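Long-range contacts in oligopeptide-binding protein oppA (PDB 3FTO), which binds oligopeptides as part of the ABC transporter complex OppABCDF and is essential for the uptake of peptides longer than three residues and for growth in milk: residues 53-58 / 133-138; 86-91 / 99-104; 307-312 / 326-331. All coordinates share one frame; numbering follows the deposited sequence.

Along the chain, interaction 2 (86-91 / 99-104) is nested in the loop that interaction 1 (53-58 / 133-138) closes, and interaction 3 (307-312 / 326-331) opens only later. The centres of interactions 1 and 2 are about 24 Å apart, with about 15 Å between nearest atoms. Interaction 3 lies on the opposite side of the chain's centre from interaction 2, about 47 Å from it centre to centre. Interaction 2 belongs to a four-stranded antiparallel sheet, interaction 3 joins the end of strand 292-307, in a separate mixed sheet, to the turn before helix 330-339, and interaction 1 ties loops. None touches another; the three lie in separate regions of this large solute-binding protein fold.

Interaction 1 of 3, residues 53-58 / 133-138; sequences LSNDAT and SDRWTD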
ATOM      1  N   LEU A  53      -1.734 -16.453   7.749  1.00 34.44           N
ATOM      2  CA  LEU A  53      -0.692 -17.328   7.236  1.00 34.51           C
ATOM      3  C   LEU A  53      -0.103 -16.943   5.895  1.00 34.48           C
ATOM      4  O   LEU A  53       0.835 -17.533   5.461  1.00 34.52           O
ATOM      5  CB  LEU A  53      -1.223 -18.737   7.145  1.00 34.52           C
ATOM      6  CG  LEU A  53      -1.267 -19.513   8.429  1.00 34.72           C
ATOM      7  CD1 LEU A  53      -1.508 -18.609   9.569  1.00 35.03           C
ATOM      8  CD2 LEU A  53      -2.244 -20.617   8.383  1.00 34.82           C
ATOM      9  N   SER A  54      -0.659 -15.945   5.239  1.00 34.53           N
ATOM     10  CA  SER A  54      -0.231 -15.609   3.893  1.00 34.54           C
ATOM     11  C   SER A  54       0.798 -14.497   3.791  1.00 34.64           C
ATOM     12  O   SER A  54       0.624 -13.433   4.313  1.00 34.66           O
ATOM     13  CB  SER A  54      -1.413 -15.292   3.010  1.00 34.46           C
ATOM     14  OG  SER A  54      -1.062 -15.505   1.682  1.00 34.25           O
ATOM     15  N   ASN A  55       1.882 -14.807   3.107  1.00 34.71           N
ATOM     16  CA  ASN A  55       2.969 -13.882   2.874  1.00 34.80           C
ATOM     17  C   ASN A  55       3.249 -13.561   1.423  1.00 34.87           C
ATOM     18  O   ASN A  55       4.173 -12.847   1.141  1.00 34.90           O
ATOM     19  CB  ASN A  55       4.242 -14.363   3.576  1.00 34.77           C
ATOM     20  CG  ASN A  55       3.996 -14.756   5.026  1.00 34.67           C
ATOM     21  OD1 ASN A  55       3.423 -14.011   5.780  1.00 34.65           O
ATOM     22  ND2 ASN A  55       4.446 -15.915   5.400  1.00 34.26           N
ATOM     23  N   ASP A  56       2.450 -14.093   0.512  1.00 34.98           N
ATOM     24  CA  ASP A  56       2.636 -13.869  -0.918  1.00 35.00           C
ATOM     25  C   ASP A  56       1.630 -12.880  -1.525  1.00 34.97           C
ATOM     26  O   ASP A  56       0.443 -13.082  -1.529  1.00 34.93           O
ATOM     27  CB  ASP A  56       2.580 -15.207  -1.647  1.00 35.08           C
ATOM     28  CG  ASP A  56       2.717 -15.075  -3.128  1.00 35.28           C
ATOM     29  OD1 ASP A  56       3.568 -14.333  -3.581  1.00 36.26           O
ATOM     30  OD2 ASP A  56       2.006 -15.744  -3.851  1.00 35.30           O
ATOM     31  N   ALA A  57       2.149 -11.788  -2.035  1.00 34.89           N
ATOM     32  CA  ALA A  57       1.327 -10.763  -2.631  1.00 34.83           C
ATOM     33  C   ALA A  57       0.593 -11.248  -3.854  1.00 34.71           C
ATOM     34  O   ALA A  57      -0.493 -10.823  -4.100  1.00 34.73           O
ATOM     35  CB  ALA A  57       2.142  -9.545  -2.944  1.00 34.80           C
ATOM     36  N   THR A  58       1.220 -12.116  -4.625  1.00 34.60           N
ATOM     37  CA  THR A  58       0.647 -12.605  -5.853  1.00 34.50           C
ATOM     38  C   THR A  58      -0.640 -13.371  -5.604  1.00 34.28           C
ATOM     39  O   THR A  58      -1.670 -13.082  -6.184  1.00 34.26           O
ATOM     40  CB  THR A  58       1.627 -13.589  -6.507  1.00 34.57           C
ATOM     41  OG1 THR A  58       2.705 -12.894  -7.114  1.00 34.77           O
ATOM     42  CG2 THR A  58       0.960 -14.388  -7.550  1.00 34.74           C
ATOM     43  N   SER A 133       2.679 -17.476  11.950  1.00 34.95           N
ATOM     44  CA  SER A 133       2.350 -16.263  11.239  1.00 35.14           C
ATOM     45  C   SER A 133       3.415 -15.193  11.393  1.00 35.35           C
ATOM     46  O   SER A 133       4.033 -15.086  12.420  1.00 35.31           O
ATOM     47  CB  SER A 133       1.014 -15.744  11.732  1.00 35.12           C
ATOM     48  OG  SER A 133       0.787 -14.438  11.315  1.00 35.18           O
ATOM     49  N   ASP A 134       3.617 -14.418  10.345  1.00 35.57           N
ATOM     50  CA  ASP A 134       4.512 -13.273  10.350  1.00 35.81           C
ATOM     51  C   ASP A 134       3.797 -11.977  10.617  1.00 35.90           C
ATOM     52  O   ASP A 134       4.397 -10.932  10.623  1.00 35.89           O
ATOM     53  CB  ASP A 134       5.215 -13.147   9.022  1.00 35.85           C
ATOM     54  CG  ASP A 134       6.392 -14.030   8.922  1.00 36.31           C
ATOM     55  OD1 ASP A 134       6.652 -14.754   9.878  1.00 37.07           O
ATOM     56  OD2 ASP A 134       7.055 -14.013   7.890  1.00 36.67           O
ATOM     57  N   ARG A 135       2.495 -12.053  10.812  1.00 36.01           N
ATOM     58  CA  ARG A 135       1.681 -10.857  10.789  1.00 36.12           C
ATOM     59  C   ARG A 135       1.303 -10.217  12.102  1.00 36.11           C
ATOM     60  O   ARG A 135       0.513  -9.336  12.113  1.00 36.22           O
ATOM     61  CB  ARG A 135       0.468 -11.047   9.897  1.00 36.09           C
ATOM     62  CG  ARG A 135       0.845 -11.409   8.504  1.00 36.31           C
ATOM     63  CD  ARG A 135      -0.310 -11.285   7.573  1.00 36.46           C
ATOM     64  NE  ARG A 135       0.104 -11.266   6.194  1.00 36.60           N
ATOM     65  CZ  ARG A 135       0.355 -10.179   5.493  1.00 36.75           C
ATOM     66  NH1 ARG A 135       0.247  -8.991   6.026  1.00 36.89           N
ATOM     67  NH2 ARG A 135       0.729 -10.294   4.253  1.00 36.87           N
ATOM     68  N   TRP A 136       1.875 -10.651  13.202  1.00 36.12           N
ATOM     69  CA  TRP A 136       1.623  -9.962  14.440  1.00 36.09           C
ATOM     70  C   TRP A 136       2.183  -8.565  14.340  1.00 36.09           C
ATOM     71  O   TRP A 136       3.272  -8.361  13.843  1.00 36.22           O
ATOM     72  CB  TRP A 136       2.233 -10.699  15.629  1.00 36.04           C
ATOM     73  CG  TRP A 136       2.244  -9.925  16.901  1.00 36.01           C
ATOM     74  CD1 TRP A 136       3.219  -9.106  17.338  1.00 35.77           C
ATOM     75  CD2 TRP A 136       1.223  -9.885  17.893  1.00 35.68           C
ATOM     76  NE1 TRP A 136       2.892  -8.577  18.530  1.00 35.67           N
ATOM     77  CE2 TRP A 136       1.670  -9.049  18.904  1.00 35.65           C
ATOM     78  CE3 TRP A 136      -0.010 -10.506  18.038  1.00 35.65           C
ATOM     79  CZ2 TRP A 136       0.916  -8.787  20.024  1.00 35.86           C
ATOM     80  CZ3 TRP A 136      -0.742 -10.256  19.144  1.00 35.51           C
ATOM     81  CH2 TRP A 136      -0.297  -9.402  20.119  1.00 35.69           C
ATOM     82  N   THR A 137       1.402  -7.610  14.805  1.00 36.04           N
ATOM     83  CA  THR A 137       1.873  -6.259  15.002  1.00 35.95           C
ATOM     84  C   THR A 137       1.698  -5.880  16.463  1.00 35.85           C
ATOM     85  O   THR A 137       0.904  -6.440  17.179  1.00 35.75           O
ATOM     86  CB  THR A 137       1.218  -5.199  14.068  1.00 35.93           C
ATOM     87  OG1 THR A 137      -0.180  -5.113  14.311  1.00 36.29           O
ATOM     88  CG2 THR A 137       1.437  -5.532  12.649  1.00 35.83           C
ATOM     89  N   ASP A 138       2.483  -4.919  16.882  1.00 35.79           N
ATOM     90  CA  ASP A 138       2.403  -4.386  18.206  1.00 35.75           C
ATOM     91  C   ASP A 138       1.123  -3.586  18.426  1.00 35.55           C
ATOM     92  O   ASP A 138       0.719  -3.366  19.522  1.00 35.57           O
ATOM     93  CB  ASP A 138       3.656  -3.608  18.513  1.00 35.84           C
ATOM     94  CG  ASP A 138       4.763  -4.504  19.016  1.00 36.39           C
ATOM     95  OD1 ASP A 138       4.461  -5.582  19.562  1.00 36.88           O
ATOM     96  OD2 ASP A 138       5.935  -4.146  18.841  1.00 37.12           O
TER
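A side-on arginine grip on a backbone carbonyl joins two loops here, R135 holding the oxygen of S54 just ahead of helix 57-62. NE of R135 lies 2.9 Å from S54 O, with an N-H...O angle of 159°, and NH2 of the same arginine adds a more bent bond of 3.1 Å to S54 O. The oxygen sits in the guanidinium plane, at its edge, and two in-plane bonds to one atom are likely to hold the guanidinium edge-on to the carbonyl. The arginine chain, extended from CG to NE, carries NE across to that oxygen. An ST turn sets the base of that arm: R135 N donates to S133 OG over 3.0 Å, nearly straight at 165°. The same S133 OG is hydrogen-bonded to the carbonyl of G52, a second tie between the loops, and close by CB of S133 meets CD1 of L53 at 4.4 Å. Farther along, the side chains of N55 and D134 cross at about a right angle on the solvent-exposed side, their flat ends tilted 26° from each other. D56 follows as the N-cap of helix 57-62; its OD1 takes a weak bond of 3.4 Å from T58 N, while its OD2 accepts from the backbone N of F59 and of K46.

Interaction 2 of 3, residues 86-91 / 99-104; sequences AADVAL and TITLRK
Strands 87-91 and 99-102 run antiparallel, 163° between their directions and their axes 4.6 Å apart at closest approach, with D88/T101 and A90/T99 as hydrogen-bonded pairs and A87/L102 and V89/I100 as non-hydrogen-bonded ones. Each hydrogen-bonded pair is joined both ways; T101 N to D88 O and T99 N to A90 O, the latter 2.7 Å long, are the straighter bonds. On the face that carries A87, V89, I100 and L102 the contact is apolar: A87 CB meets L102 CD2 at 3.8 Å, and V89 and I100 lie side by side, CG2 of V89 against CD1 of I100 at 4.0 Å. I100 and L102 also touch I171 of the neighbouring strand 170-174, for this beta hairpin forms one side of a four-stranded antiparallel sheet. The other face, with D88, T99 and T101 beside A90, is more polar. D88 has CG between its own N and carbonyl carbon (chi1 80°), which sets its carboxylate alongside T101, OD2 being 3.6 Å from T101 CB. A water bridges the pair, 2.7 Å from D88 OD1 and 2.6 Å from T101 OG1, and it also bonds to T99 O, so that it spans both strands on this face. Past the last pair R103 continues the pattern, its backbone N donating to A86 O over 3.0 Å. Its CG packs on that same oxygen, and its extended chain carries the guanidinium back along the opposing loop, where NE bonds to the carbonyl of G85 and NH2 to that of G84.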
ATOM      1  N   ALA A  86     -20.055  -8.082   4.156  1.00 31.86           N
ATOM      2  CA  ALA A  86     -20.293  -9.345   4.830  1.00 31.92           C
ATOM      3  C   ALA A  86     -20.632  -9.150   6.298  1.00 32.01           C
ATOM      4  O   ALA A  86     -21.369  -9.905   6.851  1.00 31.89           O
ATOM      5  CB  ALA A  86     -19.117 -10.236   4.678  1.00 31.86           C
ATOM      6  N   ALA A  87     -20.026  -8.138   6.889  1.00 32.12           N
ATOM      7  CA  ALA A  87     -20.243  -7.690   8.233  1.00 32.24           C
ATOM      8  C   ALA A  87     -20.158  -6.189   8.254  1.00 32.37           C
ATOM      9  O   ALA A  87     -19.765  -5.561   7.304  1.00 32.12           O
ATOM     10  CB  ALA A  87     -19.232  -8.273   9.178  1.00 32.25           C
ATOM     11  N   ASP A  88     -20.530  -5.645   9.394  1.00 32.75           N
ATOM     12  CA  ASP A  88     -20.459  -4.232   9.663  1.00 33.05           C
ATOM     13  C   ASP A  88     -19.770  -4.016  10.987  1.00 33.15           C
ATOM     14  O   ASP A  88     -19.818  -4.853  11.844  1.00 33.09           O
ATOM     15  CB  ASP A  88     -21.844  -3.563   9.576  1.00 33.17           C
ATOM     16  CG  ASP A  88     -22.689  -3.757  10.812  1.00 33.60           C
ATOM     17  OD1 ASP A  88     -22.435  -3.097  11.820  1.00 34.76           O
ATOM     18  OD2 ASP A  88     -23.638  -4.538  10.780  1.00 34.11           O
ATOM     19  N   VAL A  89     -19.068  -2.914  11.097  1.00 33.37           N
ATOM     20  CA  VAL A  89     -18.328  -2.616  12.294  1.00 33.62           C
ATOM     21  C   VAL A  89     -18.706  -1.258  12.900  1.00 33.86           C
ATOM     22  O   VAL A  89     -18.768  -0.266  12.228  1.00 33.80           O
ATOM     23  CB  VAL A  89     -16.779  -2.849  12.106  1.00 33.60           C
ATOM     24  CG1 VAL A  89     -16.211  -2.034  10.992  1.00 33.55           C
ATOM     25  CG2 VAL A  89     -16.040  -2.631  13.368  1.00 33.71           C
ATOM     26  N   ALA A  90     -18.993  -1.259  14.182  1.00 34.15           N
ATOM     27  CA  ALA A  90     -19.399  -0.058  14.880  1.00 34.43           C
ATOM     28  C   ALA A  90     -18.461   0.257  16.015  1.00 34.68           C
ATOM     29  O   ALA A  90     -18.103  -0.594  16.790  1.00 34.75           O
ATOM     30  CB  ALA A  90     -20.789  -0.182  15.398  1.00 34.41           C
ATOM     31  N   LEU A  91     -18.092   1.512  16.103  1.00 35.01           N
ATOM     32  CA  LEU A  91     -17.189   1.967  17.120  1.00 35.27           C
ATOM     33  C   LEU A  91     -17.896   2.807  18.172  1.00 35.48           C
ATOM     34  O   LEU A  91     -18.558   3.771  17.851  1.00 35.51           O
ATOM     35  CB  LEU A  91     -16.090   2.801  16.483  1.00 35.27           C
ATOM     36  CG  LEU A  91     -15.222   2.184  15.424  1.00 35.29           C
ATOM     37  CD1 LEU A  91     -14.467   3.256  14.756  1.00 35.36           C
ATOM     38  CD2 LEU A  91     -14.305   1.121  15.967  1.00 35.36           C
ATOM     39  N   THR A  99     -17.600  -3.100  17.602  1.00 33.77           N
ATOM     40  CA  THR A  99     -18.568  -4.160  17.446  1.00 33.80           C
ATOM     41  C   THR A  99     -18.692  -4.662  16.010  1.00 33.82           C
ATOM     42  O   THR A  99     -19.024  -3.927  15.112  1.00 33.77           O
ATOM     43  CB  THR A  99     -19.923  -3.733  17.986  1.00 33.74           C
ATOM     44  OG1 THR A  99     -19.773  -3.266  19.320  1.00 33.74           O
ATOM     45  CG2 THR A  99     -20.823  -4.861  18.006  1.00 33.90           C
ATOM     46  N   ILE A 100     -18.411  -5.936  15.823  1.00 33.83           N
ATOM     47  CA  ILE A 100     -18.499  -6.534  14.524  1.00 33.87           C
ATOM     48  C   ILE A 100     -19.775  -7.355  14.455  1.00 33.94           C
ATOM     49  O   ILE A 100     -20.006  -8.207  15.275  1.00 34.02           O
ATOM     50  CB  ILE A 100     -17.266  -7.411  14.212  1.00 33.89           C
ATOM     51  CG1 ILE A 100     -15.972  -6.603  14.175  1.00 33.95           C
ATOM     52  CG2 ILE A 100     -17.417  -8.074  12.891  1.00 33.96           C
ATOM     53  CD1 ILE A 100     -15.569  -5.977  15.460  1.00 34.00           C
ATOM     54  N   THR A 101     -20.622  -7.057  13.485  1.00 33.98           N
ATOM     55  CA  THR A 101     -21.824  -7.836  13.247  1.00 33.98           C
ATOM     56  C   THR A 101     -21.789  -8.502  11.898  1.00 34.01           C
ATOM     57  O   THR A 101     -21.845  -7.864  10.874  1.00 33.98           O
ATOM     58  CB  THR A 101     -23.078  -6.971  13.332  1.00 34.01           C
ATOM     59  OG1 THR A 101     -23.075  -6.277  14.556  1.00 34.01           O
ATOM     60  CG2 THR A 101     -24.329  -7.799  13.263  1.00 33.95           C
ATOM     61  N   LEU A 102     -21.680  -9.809  11.937  1.00 34.12           N
ATOM     62  CA  LEU A 102     -21.734 -10.632  10.754  1.00 34.20           C
ATOM     63  C   LEU A 102     -23.158 -10.738  10.253  1.00 34.34           C
ATOM     64  O   LEU A 102     -24.093 -10.750  11.024  1.00 34.36           O
ATOM     65  CB  LEU A 102     -21.148 -12.014  11.024  1.00 34.17           C
ATOM     66  CG  LEU A 102     -19.776 -12.075  11.680  1.00 34.09           C
ATOM     67  CD1 LEU A 102     -19.553 -13.456  12.275  1.00 34.03           C
ATOM     68  CD2 LEU A 102     -18.681 -11.698  10.695  1.00 33.89           C
ATOM     69  N   ARG A 103     -23.311 -10.825   8.943  1.00 34.45           N
ATOM     70  CA  ARG A 103     -24.627 -10.953   8.353  1.00 34.54           C
ATOM     71  C   ARG A 103     -25.276 -12.240   8.767  1.00 34.68           C
ATOM     72  O   ARG A 103     -24.623 -13.238   8.932  1.00 34.66           O
ATOM     73  CB  ARG A 103     -24.570 -10.901   6.847  1.00 34.49           C
ATOM     74  CG  ARG A 103     -24.605  -9.546   6.246  1.00 34.21           C
ATOM     75  CD  ARG A 103     -24.556  -9.713   4.760  1.00 34.09           C
ATOM     76  NE  ARG A 103     -24.453  -8.459   4.049  1.00 33.81           N
ATOM     77  CZ  ARG A 103     -25.473  -7.702   3.683  1.00 33.34           C
ATOM     78  NH1 ARG A 103     -26.710  -8.031   3.941  1.00 33.16           N
ATOM     79  NH2 ARG A 103     -25.239  -6.609   3.039  1.00 33.39           N
ATOM     80  N   LYS A 104     -26.577 -12.157   8.945  1.00 34.89           N
ATOM     81  CA  LYS A 104     -27.443 -13.271   9.256  1.00 35.10           C
ATOM     82  C   LYS A 104     -27.199 -14.490   8.395  1.00 35.05           C
ATOM     83  O   LYS A 104     -27.185 -15.595   8.879  1.00 35.15           O
ATOM     84  CB  LYS A 104     -28.875 -12.813   9.075  1.00 35.26           C
ATOM     85  CG  LYS A 104     -29.330 -11.786  10.049  1.00 35.77           C
ATOM     86  CD  LYS A 104     -30.749 -11.393   9.757  1.00 36.55           C
ATOM     87  CE  LYS A 104     -31.254 -10.366  10.745  1.00 36.89           C
ATOM     88  NZ  LYS A 104     -32.637  -9.966  10.443  1.00 37.48           N
TER
HETATM   89  O   HOH W   1     -21.886  -3.930  14.333  1.00 26.20           O

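Interaction 3 of 3, residues 307-312 / 326-331; sequences YNLGHY and PLQDQN
Over one face of the Y307 ring lies CD2 of L327, 4.2 Å from the ring centroid and 22° off the normal, a CH-pi contact offset toward the rim. The other methyl, CD1 of L327, reaches the ring atom CD1 of Y307 at 3.5 Å, so both branches of the leucine bear on the tyrosine, the two side chains crossing at about a right angle. The second flat group is the amide of Q328: its CD lies 3.9 Å from CD2 of L309, and its NE2 makes a weak, bent bond of 3.3 Å to L309 O (125°). A bend at chi2 (-64°) brings this amide to L309 O and to the loop of Q321 and R323, where firmer partners hold it, NE2 on the carbonyl of R323 and OE1 on Q321 NE2. These pieces join the end of strand 292-307, part of a mixed sheet, to a 3-10 turn at 326-328 that D329 N closes on P326 O and that leads into helix 330-339. With an alanine at Y307 the methyls of L327 would probably lose the surface they lie on, opening a gap between the strand end and the 3-10 turn and helix, whose R333 and I336 also touch the Y307 side chain. Next to this, CD2 of L309 packs 4.0 Å from L327 CB and 3.6 Å from L327 O, an oxygen that also accepts from R333 NH1.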
ATOM      1  N   TYR A 307      16.828  13.297   3.162  1.00 32.19           N
ATOM      2  CA  TYR A 307      18.075  13.924   3.546  1.00 31.75           C
ATOM      3  C   TYR A 307      18.626  13.288   4.773  1.00 31.49           C
ATOM      4  O   TYR A 307      17.899  12.979   5.655  1.00 31.51           O
ATOM      5  CB  TYR A 307      17.901  15.396   3.798  1.00 31.64           C
ATOM      6  CG  TYR A 307      17.551  16.145   2.587  1.00 31.20           C
ATOM      7  CD1 TYR A 307      18.244  15.961   1.424  1.00 30.81           C
ATOM      8  CD2 TYR A 307      16.509  17.017   2.594  1.00 30.85           C
ATOM      9  CE1 TYR A 307      17.916  16.624   0.335  1.00 30.74           C
ATOM     10  CE2 TYR A 307      16.183  17.696   1.524  1.00 30.77           C
ATOM     11  CZ  TYR A 307      16.870  17.500   0.387  1.00 30.51           C
ATOM     12  OH  TYR A 307      16.482  18.207  -0.683  1.00 30.42           O
ATOM     13  N   ASN A 308      19.930  13.094   4.819  1.00 31.23           N
ATOM     14  CA  ASN A 308      20.548  12.436   5.949  1.00 30.96           C
ATOM     15  C   ASN A 308      20.913  13.454   7.009  1.00 30.76           C
ATOM     16  O   ASN A 308      21.803  14.248   6.866  1.00 30.61           O
ATOM     17  CB  ASN A 308      21.754  11.616   5.496  1.00 30.93           C
ATOM     18  CG  ASN A 308      22.182  10.583   6.509  1.00 30.82           C
ATOM     19  OD1 ASN A 308      21.594  10.442   7.536  1.00 30.83           O
ATOM     20  ND2 ASN A 308      23.235   9.887   6.216  1.00 30.59           N
ATOM     21  N   LEU A 309      20.147  13.424   8.069  1.00 30.62           N
ATOM     22  CA  LEU A 309      20.242  14.402   9.112  1.00 30.50           C
ATOM     23  C   LEU A 309      20.603  13.860  10.474  1.00 30.36           C
ATOM     24  O   LEU A 309      20.555  14.573  11.412  1.00 30.33           O
ATOM     25  CB  LEU A 309      18.918  15.138   9.212  1.00 30.50           C
ATOM     26  CG  LEU A 309      18.461  15.861   7.968  1.00 30.58           C
ATOM     27  CD1 LEU A 309      17.070  16.380   8.134  1.00 30.74           C
ATOM     28  CD2 LEU A 309      19.416  16.962   7.595  1.00 30.79           C
ATOM     29  N   GLY A 310      20.919  12.599  10.592  1.00 30.23           N
ATOM     30  CA  GLY A 310      21.079  12.061  11.909  1.00 30.23           C
ATOM     31  C   GLY A 310      21.253  10.576  12.026  1.00 30.23           C
ATOM     32  O   GLY A 310      21.741   9.913  11.155  1.00 30.32           O
ATOM     33  N   HIS A 311      20.857  10.057  13.156  1.00 30.16           N
ATOM     34  CA  HIS A 311      21.037   8.679  13.413  1.00 30.24           C
ATOM     35  C   HIS A 311      19.893   8.140  14.257  1.00 30.28           C
ATOM     36  O   HIS A 311      19.178   8.877  14.860  1.00 30.32           O
ATOM     37  CB  HIS A 311      22.396   8.450  14.061  1.00 30.14           C
ATOM     38  CG  HIS A 311      22.375   8.585  15.534  1.00 30.08           C
ATOM     39  ND1 HIS A 311      22.604   9.774  16.174  1.00 30.35           N
ATOM     40  CD2 HIS A 311      22.087   7.690  16.495  1.00 29.81           C
ATOM     41  CE1 HIS A 311      22.493   9.598  17.468  1.00 30.19           C
ATOM     42  NE2 HIS A 311      22.172   8.345  17.688  1.00 29.80           N
ATOM     43  N   TYR A 312      19.739   6.837  14.304  1.00 30.34           N
ATOM     44  CA  TYR A 312      18.686   6.262  15.108  1.00 30.45           C
ATOM     45  C   TYR A 312      19.251   5.571  16.336  1.00 30.55           C
ATOM     46  O   TYR A 312      20.137   4.763  16.220  1.00 30.51           O
ATOM     47  CB  TYR A 312      17.832   5.304  14.276  1.00 30.34           C
ATOM     48  CG  TYR A 312      16.649   4.767  15.002  1.00 30.29           C
ATOM     49  CD1 TYR A 312      15.567   5.562  15.271  1.00 30.05           C
ATOM     50  CD2 TYR A 312      16.610   3.454  15.418  1.00 30.11           C
ATOM     51  CE1 TYR A 312      14.506   5.091  15.921  1.00 30.12           C
ATOM     52  CE2 TYR A 312      15.536   2.963  16.064  1.00 30.09           C
ATOM     53  CZ  TYR A 312      14.477   3.783  16.322  1.00 30.24           C
ATOM     54  OH  TYR A 312      13.396   3.294  16.979  1.00 29.96           O
ATOM     55  N   PRO A 326      25.404  20.396   5.573  1.00 31.46           N
ATOM     56  CA  PRO A 326      24.770  21.625   5.146  1.00 31.52           C
ATOM     57  C   PRO A 326      23.274  21.416   4.882  1.00 31.61           C
ATOM     58  O   PRO A 326      22.536  22.345   4.736  1.00 31.59           O
ATOM     59  CB  PRO A 326      25.552  21.985   3.888  1.00 31.52           C
ATOM     60  CG  PRO A 326      26.378  20.880   3.609  1.00 31.50           C
ATOM     61  CD  PRO A 326      26.640  20.178   4.829  1.00 31.49           C
ATOM     62  N   LEU A 327      22.844  20.166   4.878  1.00 31.74           N
ATOM     63  CA  LEU A 327      21.452  19.813   4.737  1.00 31.81           C
ATOM     64  C   LEU A 327      20.633  20.175   5.965  1.00 31.89           C
ATOM     65  O   LEU A 327      19.449  20.196   5.920  1.00 31.90           O
ATOM     66  CB  LEU A 327      21.284  18.361   4.342  1.00 31.80           C
ATOM     67  CG  LEU A 327      21.617  18.036   2.895  1.00 31.79           C
ATOM     68  CD1 LEU A 327      21.493  16.595   2.631  1.00 31.98           C
ATOM     69  CD2 LEU A 327      20.835  18.832   1.944  1.00 31.93           C
ATOM     70  N   GLN A 328      21.313  20.482   7.046  1.00 32.01           N
ATOM     71  CA  GLN A 328      20.716  20.969   8.257  1.00 32.10           C
ATOM     72  C   GLN A 328      20.091  22.328   8.056  1.00 32.22           C
ATOM     73  O   GLN A 328      19.261  22.722   8.824  1.00 32.20           O
ATOM     74  CB  GLN A 328      21.711  21.020   9.395  1.00 32.03           C
ATOM     75  CG  GLN A 328      22.117  19.701   9.942  1.00 32.08           C
ATOM     76  CD  GLN A 328      21.000  18.916  10.580  1.00 32.10           C
ATOM     77  OE1 GLN A 328      19.894  19.375  10.715  1.00 32.49           O
ATOM     78  NE2 GLN A 328      21.310  17.740  10.998  1.00 31.70           N
ATOM     79  N   ASP A 329      20.504  23.037   7.022  1.00 32.42           N
ATOM     80  CA  ASP A 329      19.925  24.331   6.710  1.00 32.62           C
ATOM     81  C   ASP A 329      18.693  24.132   5.865  1.00 32.63           C
ATOM     82  O   ASP A 329      18.746  23.492   4.851  1.00 32.72           O
ATOM     83  CB  ASP A 329      20.922  25.269   5.997  1.00 32.69           C
ATOM     84  CG  ASP A 329      22.191  25.476   6.776  1.00 33.01           C
ATOM     85  OD1 ASP A 329      22.150  25.368   7.997  1.00 33.67           O
ATOM     86  OD2 ASP A 329      23.245  25.752   6.196  1.00 33.73           O
ATOM     87  N   GLN A 330      17.597  24.715   6.304  1.00 32.67           N
ATOM     88  CA  GLN A 330      16.315  24.640   5.634  1.00 32.72           C
ATOM     89  C   GLN A 330      16.347  25.245   4.237  1.00 32.63           C
ATOM     90  O   GLN A 330      15.690  24.762   3.372  1.00 32.64           O
ATOM     91  CB  GLN A 330      15.221  25.286   6.489  1.00 32.80           C
ATOM     92  CG  GLN A 330      13.852  25.294   5.867  1.00 33.26           C
ATOM     93  CD  GLN A 330      12.759  25.702   6.808  1.00 33.78           C
ATOM     94  OE1 GLN A 330      11.951  26.529   6.487  1.00 34.70           O
ATOM     95  NE2 GLN A 330      12.735  25.119   7.971  1.00 34.36           N
ATOM     96  N   ASN A 331      17.093  26.310   4.032  1.00 32.51           N
ATOM     97  CA  ASN A 331      17.197  26.888   2.715  1.00 32.50           C
ATOM     98  C   ASN A 331      17.850  25.930   1.750  1.00 32.37           C
ATOM     99  O   ASN A 331      17.475  25.849   0.607  1.00 32.33           O
ATOM    100  CB  ASN A 331      17.934  28.222   2.731  1.00 32.55           C
ATOM    101  CG  ASN A 331      17.062  29.361   3.175  1.00 32.70           C
ATOM    102  OD1 ASN A 331      16.217  29.207   4.029  1.00 32.96           O
ATOM    103  ND2 ASN A 331      17.285  30.514   2.608  1.00 32.79           N
TER